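Local atomic coordinates of fimbrial subunit type 1 (Actinomyces oris, PDB entry 3UXF), a protein that forms the major subunit of fimbriae on the surface of this Gram-positive bacterium, where fimbriae serve in cell adhesion. Residues Q116-T119 / L125-F128; G362-D365 / K371-G374; H268-I273 / N333-T338; D213-A218 / A286-N291. All blocks are in the same frame, centred on the assembly; numbering follows the deposited sequence.

The four contacts are spread along an elongated chain made largely of beta-sheet. In sequence, contact 1 comes first, contact 2 last. Contacts 3 and 4 lie between and interleave, since 213-218 and 268-273 precede 286-291 and 333-338. Contact 1 falls within the N-terminal D1 domain of the pilin and contact 2 within the prealbumin-like domain. Their centres are about 75 Å apart, on opposite sides of the chain's centre. Contacts 3 and 4 have centres about 31 Å apart, and their nearest atoms are about 14 Å apart. Strand 269-275 of contact 3 runs on into helix 277-288 of contact 4. These two interleaved contacts belong to one folded region, between contacts 1 and 2 along the chain.

Contact 1 of 4, residues Q116-T119 / L125-F128; sequences QKIT and LASF
This is an apolar contact between two antiparallel-running strands of different sheets in the N-terminal pilin region, with Ile118 of strand 114-119 lying against Ala126 and Phe128 of strand 125-128. No hydrogen bond joins the two segments. Their axes approach to 6.4 Å, with N-to-C directions 147° apart. Ile118 carries the contact with both branches. CG2 is anti to the backbone N and reaches Ala126, with CG2 3.7 Å from Ala126 CB. CG1 lies beside the backbone N (chi1 -80°) and sits over one face of the Phe128 ring. This CH-pi contact has Ile118 CG1 4.1 Å from the Phe128 ring centroid, 24° off the ring normal and displaced toward the rim. The two side chains run past each other in opposite directions. Beyond CG1, Ile118 CD1 comes 3.2 Å from Ser127 O. Separately, Phe128 CE1 lies 3.8 Å from Gln116 O. Each strand finds its backbone partners in its own sheet: Ile118 pairs with Phe79, while Ala126 pairs with Val47 and Phe128 with Leu45. Strands 114-119 and 125-128 are each outermost in their sheets within this chain. Apolar side chains packed between two sheets fit the beta-sandwich fold of this pilin.

Contact 2 of 4, residues G362-D365 / K371-G374; sequences GTDD and KYNG
A type I beta turn, Gly362 to Asp365, follows strand 344-362 in the prealbumin-like domain, and the ring of Tyr372 reaches across to it from the 3-10 segment before strand 376-385. The turn is closed by its own backbone bond, from Asp365 N to Gly362 O at 3.0 Å. Across the contact, Tyr372 OH donates to Asp364 OD1 in a short hydrogen bond of 2.6 Å. The carboxylate oxygen lies at the edge of the phenol ring, near its plane. Relative to the carboxylate, however, the hydroxyl lies above the plane, 48° out of it. The two flat groups are accordingly steeply turned, with their planes 74° apart. In Asp364, CG sits between the backbone N and the carbonyl carbon (chi1 55°), and this brings the carboxylate back over the turn to meet the tyrosine. Beside the hydroxyl-bearing carbon, Tyr372 CE1 lies 3.3 Å from Gly362 N. With no side chain at Gly362, its backbone lies directly against the ring.

Further bonds fix both ends of the pair. Leu366 N bonds to Tyr372 OH, which therefore links the turn to the loop just beyond it. The second carboxylate oxygen, Asp364 OD2, bonds to Tyr456 OH, and the Tyr456 ring meets that of Tyr372. One aspartate is thus held by two tyrosine hydroxyls, one on each oxygen. The result is a side-chain-tied type I turn at the end of a strand in the prealbumin-like beta-sandwich domain.

Contact 3 of 4, residues H268-I273 / N333-T338; sequences HNWATI and NNPGTT
Pro335 O is gripped by two donors from Thr338, the side-chain hydroxyl OG1 at 2.6 Å and the backbone N at 3.1 Å. The hydroxyl lies in the carbonyl plane, with a C=O...donor angle of 150°. The backbone bond closes a type II' beta turn, Pro335 to Thr338, in the loop between strands 312-321 and 344-362, and the hydroxyl reinforces it. The turn packs on Trp270 of strand 269-275. Pro335 CB lies over one face of the indole in a CH-pi contact, 3.8 Å from the centroid of the Trp270 five-membered ring and 27° off its normal. Thr338 meets the same indole differently. Its carbonyl oxygen lies at the ring edge, with Thr338 O 3.5 Å from Trp270 CZ2. In Thr338, CG2 is anti to the backbone N (chi1 -55° for OG1). This methyl lies above the rim of the six-membered ring, on the Pro335 side, with Thr338 CG2 4.0 Å from Trp270 CZ2.

Two waters complete the interface. One accepts from Trp270 NE1 and donates to Gly336 O and to Thr338 O, the last at 2.6 Å. The other donates to Thr338 O and bonds to His268 ND1 at 3.0 Å. Trp330 also meets the Trp270 ring and touches Pro335. The two segments share no direct hydrogen bond, so the chemistry implies a loop held by proline-indole packing, with Gly336 O, Thr338 O and the indole N-H bonded through water.

Contact 4 of 4, residues D213-A218 / A286-N291; sequences DYPGGA and ARYNGN
Tyr288 places CG anti to its own backbone N (chi1 179°), which carries its ring from the C-terminal part of helix 277-288 toward the loop 213-218. In the loop, Tyr214 has CG anti to its backbone N as well, and its ring leads away while its CB stays at the contact. The loop holds a type I beta turn from Tyr214 to Gly217, overlapped by an Asx motif that starts one residue earlier, in which Asp213 OD1 accepts from Gly216 N at 3.2 Å. That N-H comes from above the carboxylate plane, and the bond is bent, with an angle of 144°.

Pro215 supplies the main contact. Its CD stands over one face of the Tyr288 ring in a CH-pi contact, 3.5 Å from the ring centroid and 19° off the normal. The packing is close: Pro215 CD is 3.3 Å from Tyr288 CE2. Tyr214 adds its backbone N above the same face, near the rim. Closer to the helix, Tyr214 CB touches Tyr288 CB at 3.9 Å. The far end of Tyr214 belongs to other partners: its OH bonds to Arg281 of the same helix, and its ring makes a cation-pi contact with Arg219.

At this surface contact a water bridges the polar groups of the two segments: it donates to Asp213 OD1 at 3.1 Å and lies 2.5 Å from Tyr288 OH.

Contact 1 of 4, residues Q116-T119 / L125-F128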
# COMPACT_ATOMS: atom_id res chain seq x y z
N GLN A 116 -24.83 2.83 -25.38
CA GLN A 116 -24.32 4.18 -25.31
C GLN A 116 -23.12 4.18 -24.38
O GLN A 116 -23.05 3.34 -23.48
CB GLN A 116 -25.37 5.13 -24.73
CG GLN A 116 -26.48 5.50 -25.73
CD GLN A 116 -25.94 6.27 -26.93
OE1 GLN A 116 -25.03 7.11 -26.83
NE2 GLN A 116 -26.52 6.00 -28.08
N LYS A 117 -22.19 5.11 -24.60
CA LYS A 117 -21.00 5.22 -23.77
C LYS A 117 -20.73 6.66 -23.36
O LYS A 117 -21.08 7.60 -24.07
CB LYS A 117 -19.76 4.70 -24.51
CG LYS A 117 -19.94 3.39 -25.24
CD LYS A 117 -18.70 3.06 -26.04
CE LYS A 117 -18.64 3.86 -27.34
NZ LYS A 117 -17.62 4.94 -27.31
N ILE A 118 -20.07 6.82 -22.22
CA ILE A 118 -19.67 8.12 -21.71
C ILE A 118 -18.40 7.95 -20.88
O ILE A 118 -18.22 6.94 -20.20
CB ILE A 118 -20.74 8.74 -20.81
CG1 ILE A 118 -21.85 9.37 -21.65
CG2 ILE A 118 -20.13 9.79 -19.90
CD1 ILE A 118 -22.34 10.68 -21.11
N THR A 119 -17.52 8.94 -20.94
CA THR A 119 -16.28 8.91 -20.16
C THR A 119 -16.34 9.99 -19.09
O THR A 119 -16.77 11.11 -19.37
CB THR A 119 -15.05 9.12 -21.05
OG1 THR A 119 -14.96 8.04 -21.99
CG2 THR A 119 -13.79 9.15 -20.20
N LEU A 125 -18.28 11.97 -12.90
CA LEU A 125 -19.63 11.60 -13.36
C LEU A 125 -19.68 11.07 -14.77
O LEU A 125 -19.13 11.66 -15.68
CB LEU A 125 -20.54 12.84 -13.30
CG LEU A 125 -20.73 13.48 -11.91
CD1 LEU A 125 -21.80 14.57 -11.99
CD2 LEU A 125 -21.12 12.47 -10.84
N ALA A 126 -20.41 9.97 -14.99
CA ALA A 126 -20.79 9.60 -16.34
C ALA A 126 -22.29 9.90 -16.44
O ALA A 126 -23.13 9.18 -15.87
CB ALA A 126 -20.53 8.14 -16.57
N SER A 127 -22.62 11.00 -17.11
CA SER A 127 -23.99 11.51 -17.08
C SER A 127 -24.70 11.17 -18.35
O SER A 127 -24.61 11.92 -19.31
CB SER A 127 -24.01 13.02 -16.88
OG SER A 127 -23.50 13.33 -15.60
N PHE A 128 -25.42 10.06 -18.36
CA PHE A 128 -26.16 9.69 -19.56
C PHE A 128 -27.44 10.52 -19.65
O PHE A 128 -28.17 10.65 -18.68
CB PHE A 128 -26.51 8.19 -19.54
CG PHE A 128 -25.30 7.31 -19.63
CD1 PHE A 128 -24.83 6.91 -20.84
CD2 PHE A 128 -24.60 6.97 -18.47
CE1 PHE A 128 -23.69 6.11 -20.94
CE2 PHE A 128 -23.46 6.18 -18.55
CZ PHE A 128 -22.99 5.76 -19.78

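Contact 2 of 4, residues G362-D365 / K371-G374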
# COMPACT_ATOMS: atom_id res chain seq x y z
N GLY A 362 34.68 18.31 26.88
CA GLY A 362 34.89 18.14 28.31
C GLY A 362 34.54 19.41 29.05
O GLY A 362 34.43 20.48 28.45
N THR A 363 34.36 19.30 30.36
CA THR A 363 34.06 20.48 31.17
C THR A 363 35.19 21.49 31.15
O THR A 363 34.96 22.67 31.43
CB THR A 363 33.71 20.12 32.61
OG1 THR A 363 34.78 19.38 33.21
CG2 THR A 363 32.42 19.32 32.66
N ASP A 364 36.39 21.03 30.77
CA ASP A 364 37.57 21.89 30.63
C ASP A 364 37.61 22.68 29.31
O ASP A 364 38.45 23.58 29.13
CB ASP A 364 38.85 21.06 30.80
CG ASP A 364 38.92 19.86 29.85
OD1 ASP A 364 37.90 19.55 29.17
OD2 ASP A 364 39.98 19.20 29.83
N ASP A 365 36.71 22.36 28.40
CA ASP A 365 36.59 23.07 27.14
C ASP A 365 37.92 23.39 26.45
O ASP A 365 38.22 24.56 26.16
CB ASP A 365 35.84 24.37 27.40
CG ASP A 365 35.50 25.10 26.13
OD1 ASP A 365 35.07 24.44 25.16
OD2 ASP A 365 35.68 26.33 26.12
N LYS A 371 42.32 16.38 21.89
CA LYS A 371 42.36 15.77 23.21
C LYS A 371 41.09 14.96 23.51
O LYS A 371 41.05 14.19 24.47
CB LYS A 371 42.55 16.85 24.29
CG LYS A 371 43.92 17.55 24.25
CD LYS A 371 45.05 16.61 24.59
CE LYS A 371 46.42 17.28 24.33
NZ LYS A 371 47.56 16.30 24.40
N TYR A 372 40.06 15.16 22.69
CA TYR A 372 38.79 14.41 22.85
C TYR A 372 38.68 13.26 21.84
O TYR A 372 37.62 12.61 21.75
CB TYR A 372 37.60 15.36 22.71
CG TYR A 372 37.66 16.48 23.74
CD1 TYR A 372 37.62 16.21 25.08
CD2 TYR A 372 37.78 17.81 23.33
CE1 TYR A 372 37.71 17.23 26.03
CE2 TYR A 372 37.85 18.84 24.25
CZ TYR A 372 37.81 18.54 25.59
OH TYR A 372 37.85 19.53 26.55
N ASN A 373 39.74 13.00 21.07
CA ASN A 373 39.79 11.80 20.23
C ASN A 373 40.05 10.53 21.03
O ASN A 373 40.60 10.58 22.14
CB ASN A 373 40.89 11.97 19.17
CG ASN A 373 40.54 13.01 18.14
OD1 ASN A 373 39.35 13.31 17.91
ND2 ASN A 373 41.57 13.57 17.49
N GLY A 374 39.65 9.39 20.47
CA GLY A 374 39.86 8.11 21.10
C GLY A 374 38.79 7.70 22.10
O GLY A 374 38.92 6.68 22.75

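Contact 3 of 4, residues H268-I273 / N333-T338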
# COMPACT_ATOMS: atom_id res chain seq x y z
N HIS A 268 15.28 2.11 -10.64
CA HIS A 268 14.86 1.14 -9.62
C HIS A 268 15.14 -0.22 -10.20
O HIS A 268 15.41 -0.36 -11.40
CB HIS A 268 13.35 1.22 -9.43
CG HIS A 268 12.87 2.59 -9.10
ND1 HIS A 268 12.50 3.51 -10.05
CD2 HIS A 268 12.69 3.19 -7.90
CE1 HIS A 268 12.10 4.62 -9.45
NE2 HIS A 268 12.21 4.45 -8.15
N ASN A 269 15.03 -1.25 -9.36
CA ASN A 269 14.90 -2.60 -9.88
C ASN A 269 13.49 -3.08 -9.64
O ASN A 269 12.64 -2.31 -9.17
CB ASN A 269 15.90 -3.54 -9.24
CG ASN A 269 17.32 -3.10 -9.51
OD1 ASN A 269 17.62 -2.69 -10.62
ND2 ASN A 269 18.18 -3.17 -8.49
N TRP A 270 13.23 -4.32 -10.07
CA TRP A 270 11.85 -4.77 -10.18
C TRP A 270 11.71 -6.23 -9.78
O TRP A 270 12.58 -7.06 -10.07
CB TRP A 270 11.36 -4.61 -11.63
CG TRP A 270 11.36 -3.23 -12.08
CD1 TRP A 270 12.37 -2.59 -12.78
CD2 TRP A 270 10.33 -2.26 -11.88
NE1 TRP A 270 12.00 -1.30 -13.02
CE2 TRP A 270 10.76 -1.06 -12.49
CE3 TRP A 270 9.07 -2.29 -11.26
CZ2 TRP A 270 9.99 0.11 -12.50
CZ3 TRP A 270 8.30 -1.11 -11.29
CH2 TRP A 270 8.77 0.06 -11.89
N ALA A 271 10.63 -6.55 -9.05
CA ALA A 271 10.37 -7.93 -8.67
C ALA A 271 8.90 -8.19 -8.94
O ALA A 271 8.05 -7.43 -8.47
CB ALA A 271 10.63 -8.13 -7.19
N THR A 272 8.59 -9.24 -9.69
CA THR A 272 7.21 -9.60 -9.96
C THR A 272 6.94 -10.99 -9.39
O THR A 272 7.71 -11.94 -9.65
CB THR A 272 6.96 -9.67 -11.47
OG1 THR A 272 7.20 -8.37 -12.04
CG2 THR A 272 5.50 -10.05 -11.76
N ILE A 273 5.87 -11.12 -8.62
CA ILE A 273 5.35 -12.43 -8.27
C ILE A 273 4.24 -12.71 -9.26
O ILE A 273 3.25 -11.98 -9.32
CB ILE A 273 4.83 -12.48 -6.81
CG1 ILE A 273 5.96 -12.33 -5.80
CG2 ILE A 273 4.01 -13.77 -6.55
CD1 ILE A 273 6.93 -13.46 -5.74
N ASN A 333 10.15 -9.42 -17.31
CA ASN A 333 11.51 -9.68 -17.72
C ASN A 333 12.11 -8.51 -18.47
O ASN A 333 13.31 -8.48 -18.68
CB ASN A 333 11.54 -10.93 -18.62
CG ASN A 333 11.50 -12.19 -17.82
OD1 ASN A 333 12.41 -12.45 -17.03
ND2 ASN A 333 10.43 -12.96 -17.97
N ASN A 334 11.29 -7.55 -18.88
CA ASN A 334 11.77 -6.39 -19.63
C ASN A 334 11.14 -5.09 -19.18
O ASN A 334 10.29 -4.54 -19.88
CB ASN A 334 11.53 -6.57 -21.14
CG ASN A 334 12.29 -7.72 -21.70
OD1 ASN A 334 13.54 -7.72 -21.68
ND2 ASN A 334 11.58 -8.74 -22.16
N PRO A 335 11.58 -4.57 -18.01
CA PRO A 335 11.00 -3.31 -17.57
C PRO A 335 11.52 -2.19 -18.42
O PRO A 335 10.89 -1.16 -18.43
CB PRO A 335 11.50 -3.15 -16.13
CG PRO A 335 12.59 -4.09 -15.97
CD PRO A 335 12.51 -5.15 -17.04
N GLY A 336 12.64 -2.38 -19.09
CA GLY A 336 13.21 -1.33 -19.91
C GLY A 336 13.40 -0.09 -19.07
O GLY A 336 13.95 -0.17 -17.97
N THR A 337 12.96 1.06 -19.57
CA THR A 337 13.18 2.30 -18.86
C THR A 337 11.99 2.74 -18.00
O THR A 337 11.93 3.88 -17.58
CB THR A 337 13.58 3.45 -19.84
OG1 THR A 337 12.49 3.73 -20.71
CG2 THR A 337 14.79 3.05 -20.68
N THR A 338 11.06 1.81 -17.71
CA THR A 338 9.90 2.10 -16.86
C THR A 338 10.32 2.69 -15.50
O THR A 338 11.32 2.26 -14.91
CB THR A 338 9.10 0.81 -16.57
OG1 THR A 338 8.74 0.19 -17.81
CG2 THR A 338 7.83 1.10 -15.75
O HOH W 1 13.17 2.75 -12.85
O HOH W 2 13.16 0.46 -15.30

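Contact 4 of 4, residues D213-A218 / A286-N291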
# COMPACT_ATOMS: atom_id res chain seq x y z
N ASP A 213 -16.33 -16.70 -11.90
CA ASP A 213 -17.30 -17.79 -11.72
C ASP A 213 -16.59 -19.12 -11.77
O ASP A 213 -16.59 -19.85 -12.79
CB ASP A 213 -18.40 -17.72 -12.80
CG ASP A 213 -19.30 -18.95 -12.80
OD1 ASP A 213 -19.48 -19.59 -11.73
OD2 ASP A 213 -19.84 -19.28 -13.89
N TYR A 214 -15.93 -19.44 -10.66
CA TYR A 214 -15.10 -20.61 -10.63
C TYR A 214 -15.85 -21.91 -11.00
O TYR A 214 -15.38 -22.69 -11.82
CB TYR A 214 -14.39 -20.71 -9.27
CG TYR A 214 -13.44 -21.85 -9.26
CD1 TYR A 214 -12.15 -21.72 -9.77
CD2 TYR A 214 -13.83 -23.11 -8.79
CE1 TYR A 214 -11.29 -22.77 -9.80
CE2 TYR A 214 -12.98 -24.18 -8.85
CZ TYR A 214 -11.71 -24.01 -9.33
OH TYR A 214 -10.84 -25.05 -9.40
N PRO A 215 -17.03 -22.13 -10.41
CA PRO A 215 -17.66 -23.41 -10.74
C PRO A 215 -18.09 -23.50 -12.20
O PRO A 215 -18.13 -24.60 -12.76
CB PRO A 215 -18.85 -23.50 -9.77
CG PRO A 215 -18.98 -22.20 -9.11
CD PRO A 215 -17.70 -21.43 -9.30
N GLY A 216 -18.34 -22.35 -12.81
CA GLY A 216 -18.67 -22.27 -14.23
C GLY A 216 -17.51 -22.47 -15.19
O GLY A 216 -17.69 -22.61 -16.41
N GLY A 217 -16.30 -22.48 -14.66
CA GLY A 217 -15.14 -22.73 -15.49
C GLY A 217 -14.27 -21.50 -15.69
O GLY A 217 -13.21 -21.63 -16.30
N ALA A 218 -14.71 -20.37 -15.15
CA ALA A 218 -13.99 -19.09 -15.28
C ALA A 218 -12.75 -19.13 -14.41
O ALA A 218 -12.77 -19.67 -13.31
CB ALA A 218 -14.86 -17.95 -14.83
N ALA A 286 -10.33 -19.73 -4.20
CA ALA A 286 -10.32 -19.21 -2.84
C ALA A 286 -11.20 -17.98 -2.72
O ALA A 286 -11.93 -17.82 -1.74
CB ALA A 286 -8.85 -18.90 -2.37
N ARG A 287 -11.12 -17.09 -3.70
CA ARG A 287 -11.89 -15.87 -3.64
C ARG A 287 -13.38 -16.17 -3.85
O ARG A 287 -14.22 -15.56 -3.19
CB ARG A 287 -11.42 -14.90 -4.73
CG ARG A 287 -12.25 -13.61 -4.84
CD ARG A 287 -12.39 -12.86 -3.53
NE ARG A 287 -13.31 -11.73 -3.70
CZ ARG A 287 -14.63 -11.85 -3.58
NH1 ARG A 287 -15.14 -13.04 -3.27
NH2 ARG A 287 -15.44 -10.81 -3.77
N TYR A 288 -13.68 -17.06 -4.78
CA TYR A 288 -15.09 -17.38 -5.07
C TYR A 288 -15.74 -17.94 -3.81
O TYR A 288 -16.84 -17.52 -3.43
CB TYR A 288 -15.20 -18.39 -6.21
CG TYR A 288 -16.64 -18.75 -6.52
CD1 TYR A 288 -17.44 -17.87 -7.22
CD2 TYR A 288 -17.19 -19.94 -6.06
CE1 TYR A 288 -18.78 -18.18 -7.50
CE2 TYR A 288 -18.54 -20.25 -6.33
CZ TYR A 288 -19.31 -19.36 -7.05
OH TYR A 288 -20.64 -19.64 -7.32
N ASN A 289 -15.03 -18.86 -3.14
CA ASN A 289 -15.55 -19.47 -1.89
C ASN A 289 -15.35 -18.59 -0.67
O ASN A 289 -15.73 -18.94 0.44
CB ASN A 289 -14.84 -20.79 -1.57
CG ASN A 289 -15.09 -21.88 -2.59
OD1 ASN A 289 -14.28 -22.82 -2.70
ND2 ASN A 289 -16.21 -21.81 -3.30
N GLY A 290 -14.67 -17.47 -0.84
CA GLY A 290 -14.36 -16.66 0.31
C GLY A 290 -15.13 -15.38 0.30
O GLY A 290 -16.35 -15.36 0.15
N ASN A 291 -14.43 -14.27 0.44
CA ASN A 291 -15.09 -13.00 0.29
C ASN A 291 -14.05 -11.98 -0.10
O ASN A 291 -12.93 -12.35 -0.47
CB ASN A 291 -15.79 -12.61 1.60
CG ASN A 291 -14.83 -12.48 2.74
OD1 ASN A 291 -13.66 -12.18 2.54
ND2 ASN A 291 -15.30 -12.71 3.97
O HOH W 3 -21.64 -19.09 -9.57